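Local coordinates for protein alpha-L-rhamnosidase (Klebsiella oxytoca, PDB 4XHC) that probably hydrolyses terminal alpha-L-rhamnose residues from rhamnosides as a glycoside hydrolase family 78 enzyme, and binds rhamnose in its pocket, at residues A49-A54 / S201-C206; Q417-S422 / N457-A462. All blocks are in the same frame, centred on the assembly; numbering follows the deposited sequence.

How the interactions relate
Interaction 1 comes first along the chain and closes before interaction 2 opens. Their centres lie 44 Å apart, on opposite sides of the chain's centre, and their nearest atoms are about 31 Å apart. Interaction 1 sits where an antiparallel sheet of the beta-rich part gives way to the helical part: strand 51-55 meets the loop between strand 187-200 and helix 214-230. Interaction 2 lies wholly in the helical glycosidase domain. There the short hairpin strand 419-420 meets the loop between helices 444-456 and 466-478. The two share no secondary-structure element. One joins two parts of the fold; the other packs a short hairpin strand against a loop within one part.

Interaction 1 of 2, residues A49-A54 / S201-C206; sequences ALSRQA and SASGAC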
ATOM      1  N   ALA A  49      -7.172 -23.250 -17.425  1.00 64.84           N
ATOM      2  CA  ALA A  49      -6.855 -23.295 -16.003  1.00 63.77           C
ATOM      3  C   ALA A  49      -5.385 -22.908 -15.819  1.00 61.74           C
ATOM      4  O   ALA A  49      -4.541 -23.219 -16.665  1.00 59.28           O
ATOM      5  CB  ALA A  49      -7.127 -24.684 -15.440  1.00 65.32           C
ATOM      6  N   LEU A  50      -5.097 -22.209 -14.724  1.00 61.03           N
ATOM      7  CA  LEU A  50      -3.737 -21.806 -14.404  1.00 60.28           C
ATOM      8  C   LEU A  50      -3.138 -22.764 -13.393  1.00 61.96           C
ATOM      9  O   LEU A  50      -3.790 -23.134 -12.431  1.00 63.89           O
ATOM     10  CB  LEU A  50      -3.738 -20.400 -13.817  1.00 59.86           C
ATOM     11  CG  LEU A  50      -4.222 -19.280 -14.732  1.00 58.56           C
ATOM     12  CD1 LEU A  50      -4.381 -17.976 -13.956  1.00 58.47           C
ATOM     13  CD2 LEU A  50      -3.247 -19.113 -15.887  1.00 58.03           C
ATOM     14  N   SER A  51      -1.904 -23.184 -13.619  1.00 63.02           N
ATOM     15  CA  SER A  51      -1.189 -23.977 -12.631  1.00 66.60           C
ATOM     16  C   SER A  51      -0.397 -23.036 -11.731  1.00 66.83           C
ATOM     17  O   SER A  51       0.259 -22.116 -12.209  1.00 65.42           O
ATOM     18  CB  SER A  51      -0.258 -24.985 -13.309  1.00 68.28           C
ATOM     19  OG  SER A  51       0.952 -24.367 -13.714  1.00 70.18           O
ATOM     20  N   ARG A  52      -0.451 -23.291 -10.431  1.00 69.97           N
ATOM     21  CA  ARG A  52       0.199 -22.463  -9.418  1.00 72.54           C
ATOM     22  C   ARG A  52       1.272 -23.328  -8.753  1.00 72.70           C
ATOM     23  O   ARG A  52       1.005 -24.469  -8.409  1.00 74.00           O
ATOM     24  CB  ARG A  52      -0.871 -21.966  -8.427  1.00 75.91           C
ATOM     25  CG  ARG A  52      -0.390 -21.373  -7.101  1.00 80.67           C
ATOM     26  CD  ARG A  52      -1.561 -20.857  -6.255  1.00 82.94           C
ATOM     27  NE  ARG A  52      -2.246 -19.730  -6.914  1.00 83.73           N
ATOM     28  CZ  ARG A  52      -2.331 -18.474  -6.450  1.00 83.98           C
ATOM     29  NH1 ARG A  52      -1.803 -18.118  -5.274  1.00 85.24           N
ATOM     30  NH2 ARG A  52      -2.976 -17.557  -7.172  1.00 81.23           N
ATOM     31  N   GLN A  53       2.486 -22.804  -8.596  1.00 73.24           N
ATOM     32  CA  GLN A  53       3.602 -23.600  -8.071  1.00 75.60           C
ATOM     33  C   GLN A  53       4.624 -22.772  -7.278  1.00 76.01           C
ATOM     34  O   GLN A  53       5.184 -21.808  -7.801  1.00 74.70           O
ATOM     35  CB  GLN A  53       4.294 -24.304  -9.229  1.00 77.02           C
ATOM     36  CG  GLN A  53       5.504 -25.125  -8.828  1.00 81.94           C
ATOM     37  CD  GLN A  53       5.838 -26.207  -9.840  1.00 85.63           C
ATOM     38  OE1 GLN A  53       5.465 -26.128 -11.016  1.00 84.63           O
ATOM     39  NE2 GLN A  53       6.544 -27.233  -9.383  1.00 90.14           N
ATOM     40  N   ALA A  54       4.882 -23.173  -6.031  1.00 62.33           N
ATOM     41  CA  ALA A  54       5.753 -22.413  -5.107  1.00 61.12           C
ATOM     42  C   ALA A  54       7.253 -22.518  -5.424  1.00 61.30           C
ATOM     43  O   ALA A  54       7.737 -23.569  -5.831  1.00 63.49           O
ATOM     44  CB  ALA A  54       5.506 -22.858  -3.673  1.00 61.32           C
ATOM     45  N   SER A 201      -0.299 -20.977 -17.852  1.00 58.29           N
ATOM     46  CA  SER A 201      -1.202 -21.950 -18.454  1.00 60.17           C
ATOM     47  C   SER A 201      -0.413 -22.958 -19.269  1.00 61.93           C
ATOM     48  O   SER A 201      -0.993 -23.880 -19.824  1.00 64.40           O
ATOM     49  CB  SER A 201      -2.226 -21.264 -19.348  1.00 59.55           C
ATOM     50  OG  SER A 201      -1.584 -20.579 -20.406  1.00 58.62           O
ATOM     51  N   ALA A 202       0.902 -22.784 -19.349  1.00 61.99           N
ATOM     52  CA  ALA A 202       1.756 -23.706 -20.085  1.00 65.99           C
ATOM     53  C   ALA A 202       2.401 -24.713 -19.135  1.00 67.77           C
ATOM     54  O   ALA A 202       3.621 -24.756 -18.978  1.00 67.65           O
ATOM     55  CB  ALA A 202       2.818 -22.931 -20.849  1.00 66.29           C
ATOM     56  N   SER A 203       1.562 -25.528 -18.511  1.00 69.90           N
ATOM     57  CA  SER A 203       2.010 -26.484 -17.513  1.00 73.22           C
ATOM     58  C   SER A 203       2.069 -27.904 -18.062  1.00 76.78           C
ATOM     59  O   SER A 203       2.299 -28.839 -17.302  1.00 78.61           O
ATOM     60  CB  SER A 203       1.057 -26.441 -16.326  1.00 74.59           C
ATOM     61  OG  SER A 203      -0.271 -26.632 -16.769  1.00 75.17           O
ATOM     62  N   GLY A 204       1.843 -28.064 -19.367  1.00 78.74           N
ATOM     63  CA  GLY A 204       1.936 -29.366 -20.020  1.00 80.17           C
ATOM     64  C   GLY A 204       3.361 -29.689 -20.438  1.00 81.35           C
ATOM     65  O   GLY A 204       4.292 -28.917 -20.179  1.00 78.49           O
ATOM     66  N   ALA A 205       3.526 -30.845 -21.081  1.00 84.57           N
ATOM     67  CA  ALA A 205       4.831 -31.296 -21.577  1.00 83.73           C
ATOM     68  C   ALA A 205       5.345 -30.385 -22.697  1.00 81.28           C
ATOM     69  O   ALA A 205       4.575 -29.642 -23.317  1.00 77.44           O
ATOM     70  CB  ALA A 205       4.750 -32.745 -22.055  1.00 84.91           C
ATOM     71  N   CYS A 206       6.653 -30.457 -22.934  1.00 81.30           N
ATOM     72  CA  CYS A 206       7.327 -29.630 -23.932  1.00 79.66           C
ATOM     73  C   CYS A 206       8.559 -30.354 -24.495  1.00 80.09           C
ATOM     74  O   CYS A 206       9.599 -30.388 -23.834  1.00 78.09           O
ATOM     75  CB  CYS A 206       7.752 -28.303 -23.296  1.00 76.84           C
ATOM     76  SG  CYS A 206       8.683 -27.221 -24.399  1.00 75.21           S
TER
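Ser51, the first residue of edge strand 51-55, and Leu50 just before it meet Ser201 and Ser203 in the loop that follows its antiparallel neighbour, strand 187-200. The strand pairing itself is close by, through backbone hydrogen bonds of Ser51 with Thr200 and of Gln53 with Ala198. Beyond Thr200 the chain leaves the sheet, and residues 201-206 lead on as a loop toward helix 214-230. Leu50 and Ser201 still run close, their CA atoms 4.8 Å apart.

The contact is made by van der Waals touches. Ser51 and Ser203 each turn their CB toward the other segment. Ser51 OG lies 3.3 Å from Ser203 CB, and the CB atoms of Ser51 and Ser203 are 3.6 Å apart. The hydroxyls do not pair, because Ser51 OG and Ser203 OG are 4.0 Å apart. Ser51 OG sits between its backbone N and carbonyl carbon (chi1 81°) and makes a weak hydrogen bond back to Thr200 O.

Leu50 starts out away from the loop, but its end turns back. Its CD2 methyl reaches to 4.0 Å from Ser201 N and 4.2 Å from Ser201 CB. On the backbone side, Ala49 O lies 4.0 Å from Ser201 CA.

Ser201 is buried and tied to the helical part. Its OG is hydrogen-bonded to Gln232 O and its O to Arg263 NH1, while Gln228 NE2 binds Ala202 O. Ser203 N makes a weak hydrogen bond to Ser201 O within the turn. Ser203 is exposed, so the serine pair lies at the surface.

This is an edge strand beside a linker that leaves its sheet, at the junction of beta-sheet and helical parts in this two-domain GH78 enzyme.

Interaction 2 of 2, residues Q417-S422 / N457-A462; sequences QGFYVS and NPPAVA
The nearest CA atoms across the contact, those of Phe419 and Pro459, are 8.8 Å apart, and the gap is filled largely by the Phe419 ring. Phe419 belongs to the short hairpin of strands 413-414 and 419-420. Gly418 and Phe419 both face Asp414 in a G1 beta bulge, and Gly418 takes the positive phi that this bulge requires. Residues 457-462 form the loop between helices 444-456 and 466-478, in the helical domain that in GH78 enzymes is an (alpha/alpha)6 barrel. Asn457 is the first residue to leave the helix.

The Phe419 ring carries the contact. Its CG lies anti to the carbonyl carbon (chi1 -74°), and the ring extends toward the loop. Pro459 comes over one face, its side chain at about a right angle to that of Phe419. Pro459 CG stands 4.2 Å from the ring centroid and 20° off the normal, a CH-pi contact displaced toward the rim. Pro459 CD also touches Phe419 CZ, at 3.9 Å.

Asn457 meets the same ring with both its side chain and its backbone. The ring and the amide of Asn457 are nearly parallel, their planes 11° apart. Asn457 OD1 lies 3.9 Å from Phe419 CE2.

Helices close in around the ring as well. Phe419 packs on Asn453 and Leu454 of helix 444-456 and on Gln433 of helix 430-438. Asn453 ND2 is also hydrogen-bonded to Gln417 O, which ties the residue just before the bulge to that helix. Phe419 and Pro459 are both buried, whereas Asn457 is exposed. At the ring edge, near its plane, the backbone Asn457 O lies 3.3 Å from both Phe419 CE2 and Phe419 CZ.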
ATOM      1  N   GLN A 417      20.385   2.419 -55.809  1.00 59.68           N
ATOM      2  CA  GLN A 417      20.683   2.073 -54.410  1.00 58.10           C
ATOM      3  C   GLN A 417      20.503   0.580 -54.098  1.00 54.89           C
ATOM      4  O   GLN A 417      21.070   0.084 -53.127  1.00 53.54           O
ATOM      5  CB  GLN A 417      19.805   2.889 -53.465  1.00 57.18           C
ATOM      6  CG  GLN A 417      20.162   4.367 -53.401  1.00 58.69           C
ATOM      7  CD  GLN A 417      19.432   5.082 -52.290  1.00 58.48           C
ATOM      8  OE1 GLN A 417      19.983   5.279 -51.205  1.00 61.43           O
ATOM      9  NE2 GLN A 417      18.165   5.411 -52.525  1.00 56.52           N
ATOM     10  N   GLY A 418      19.731  -0.128 -54.926  1.00 53.60           N
ATOM     11  CA  GLY A 418      19.465  -1.561 -54.736  1.00 51.83           C
ATOM     12  C   GLY A 418      18.567  -1.843 -53.550  1.00 49.06           C
ATOM     13  O   GLY A 418      18.618  -2.927 -52.981  1.00 47.58           O
ATOM     14  N   PHE A 419      17.741  -0.856 -53.202  1.00 47.68           N
ATOM     15  CA  PHE A 419      16.820  -0.931 -52.072  1.00 45.44           C
ATOM     16  C   PHE A 419      15.491  -0.285 -52.466  1.00 44.54           C
ATOM     17  O   PHE A 419      15.420   0.490 -53.418  1.00 45.51           O
ATOM     18  CB  PHE A 419      17.361  -0.161 -50.852  1.00 44.42           C
ATOM     19  CG  PHE A 419      18.502  -0.835 -50.128  1.00 44.40           C
ATOM     20  CD1 PHE A 419      18.392  -2.147 -49.680  1.00 44.67           C
ATOM     21  CD2 PHE A 419      19.674  -0.139 -49.846  1.00 44.60           C
ATOM     22  CE1 PHE A 419      19.447  -2.762 -49.002  1.00 44.58           C
ATOM     23  CE2 PHE A 419      20.727  -0.751 -49.163  1.00 45.07           C
ATOM     24  CZ  PHE A 419      20.611  -2.064 -48.740  1.00 44.18           C
ATOM     25  N   TYR A 420      14.441  -0.606 -51.724  1.00 43.23           N
ATOM     26  CA  TYR A 420      13.176   0.093 -51.851  1.00 43.56           C
ATOM     27  C   TYR A 420      13.217   1.378 -51.011  1.00 43.59           C
ATOM     28  O   TYR A 420      13.763   1.386 -49.909  1.00 42.68           O
ATOM     29  CB  TYR A 420      12.011  -0.798 -51.398  1.00 44.01           C
ATOM     30  CG  TYR A 420      11.780  -2.038 -52.247  1.00 44.55           C
ATOM     31  CD1 TYR A 420      11.035  -1.976 -53.423  1.00 45.45           C
ATOM     32  CD2 TYR A 420      12.296  -3.274 -51.863  1.00 44.30           C
ATOM     33  CE1 TYR A 420      10.817  -3.108 -54.193  1.00 46.81           C
ATOM     34  CE2 TYR A 420      12.089  -4.411 -52.627  1.00 44.98           C
ATOM     35  CZ  TYR A 420      11.343  -4.327 -53.787  1.00 47.49           C
ATOM     36  OH  TYR A 420      11.132  -5.463 -54.545  1.00 49.68           O
ATOM     37  N   VAL A 421      12.628   2.449 -51.537  1.00 43.40           N
ATOM     38  CA  VAL A 421      12.461   3.689 -50.793  1.00 43.76           C
ATOM     39  C   VAL A 421      11.027   3.813 -50.252  1.00 43.62           C
ATOM     40  O   VAL A 421      10.111   3.147 -50.724  1.00 42.52           O
ATOM     41  CB  VAL A 421      12.820   4.922 -51.645  1.00 46.21           C
ATOM     42  CG1 VAL A 421      14.243   4.804 -52.163  1.00 47.35           C
ATOM     43  CG2 VAL A 421      11.847   5.115 -52.802  1.00 47.32           C
ATOM     44  N   SER A 422      10.843   4.675 -49.258  1.00 45.05           N
ATOM     45  CA  SER A 422       9.557   4.817 -48.569  1.00 44.65           C
ATOM     46  C   SER A 422       9.233   6.294 -48.282  1.00 43.77           C
ATOM     47  O   SER A 422      10.078   7.043 -47.784  1.00 46.26           O
ATOM     48  CB  SER A 422       9.589   4.005 -47.270  1.00 43.75           C
ATOM     49  OG  SER A 422       8.301   3.907 -46.676  1.00 43.91           O
ATOM     50  N   ASN A 457      25.918  -3.299 -47.209  1.00 54.22           N
ATOM     51  CA  ASN A 457      25.587  -1.879 -47.307  1.00 55.04           C
ATOM     52  C   ASN A 457      24.336  -1.529 -46.485  1.00 55.34           C
ATOM     53  O   ASN A 457      23.265  -1.217 -47.029  1.00 53.41           O
ATOM     54  CB  ASN A 457      25.435  -1.518 -48.773  1.00 54.53           C
ATOM     55  CG  ASN A 457      25.435  -0.045 -49.000  1.00 54.94           C
ATOM     56  OD1 ASN A 457      24.437   0.527 -49.423  1.00 56.42           O
ATOM     57  ND2 ASN A 457      26.560   0.586 -48.721  1.00 56.40           N
ATOM     58  N   PRO A 458      24.482  -1.568 -45.149  1.00 57.81           N
ATOM     59  CA  PRO A 458      23.358  -1.405 -44.223  1.00 55.27           C
ATOM     60  C   PRO A 458      22.652  -0.027 -44.290  1.00 54.82           C
ATOM     61  O   PRO A 458      23.322   1.002 -44.177  1.00 56.68           O
ATOM     62  CB  PRO A 458      24.006  -1.609 -42.840  1.00 57.15           C
ATOM     63  CG  PRO A 458      25.406  -2.079 -43.073  1.00 59.18           C
ATOM     64  CD  PRO A 458      25.780  -1.620 -44.442  1.00 60.18           C
ATOM     65  N   PRO A 459      21.315  -0.014 -44.475  1.00 52.83           N
ATOM     66  CA  PRO A 459      20.465   1.173 -44.384  1.00 54.22           C
ATOM     67  C   PRO A 459      20.617   1.937 -43.076  1.00 56.58           C
ATOM     68  O   PRO A 459      20.947   1.366 -42.051  1.00 54.16           O
ATOM     69  CB  PRO A 459      19.039   0.601 -44.465  1.00 54.39           C
ATOM     70  CG  PRO A 459      19.185  -0.632 -45.271  1.00 53.54           C
ATOM     71  CD  PRO A 459      20.536  -1.188 -44.902  1.00 53.88           C
ATOM     72  N   ALA A 460      20.291   3.220 -43.125  1.00 61.17           N
ATOM     73  CA  ALA A 460      20.483   4.112 -41.991  1.00 63.32           C
ATOM     74  C   ALA A 460      19.494   3.855 -40.847  1.00 62.22           C
ATOM     75  O   ALA A 460      19.848   3.998 -39.682  1.00 65.36           O
ATOM     76  CB  ALA A 460      20.383   5.564 -42.463  1.00 65.63           C
ATOM     77  N   VAL A 461      18.245   3.535 -41.174  1.00 57.80           N
ATOM     78  CA  VAL A 461      17.204   3.424 -40.156  1.00 57.17           C
ATOM     79  C   VAL A 461      17.137   1.983 -39.672  1.00 55.62           C
ATOM     80  O   VAL A 461      16.625   1.096 -40.378  1.00 57.05           O
ATOM     81  CB  VAL A 461      15.831   3.886 -40.687  1.00 56.16           C
ATOM     82  CG1 VAL A 461      14.751   3.694 -39.624  1.00 58.47           C
ATOM     83  CG2 VAL A 461      15.893   5.343 -41.111  1.00 55.81           C
ATOM     84  N   ALA A 462      17.640   1.768 -38.464  1.00 59.23           N
ATOM     85  CA  ALA A 462      17.926   0.429 -37.974  1.00 57.07           C
ATOM     86  C   ALA A 462      16.728  -0.217 -37.297  1.00 53.47           C
ATOM     87  O   ALA A 462      15.715   0.443 -37.047  1.00 50.38           O
ATOM     88  CB  ALA A 462      19.096   0.478 -37.008  1.00 57.34           C
TER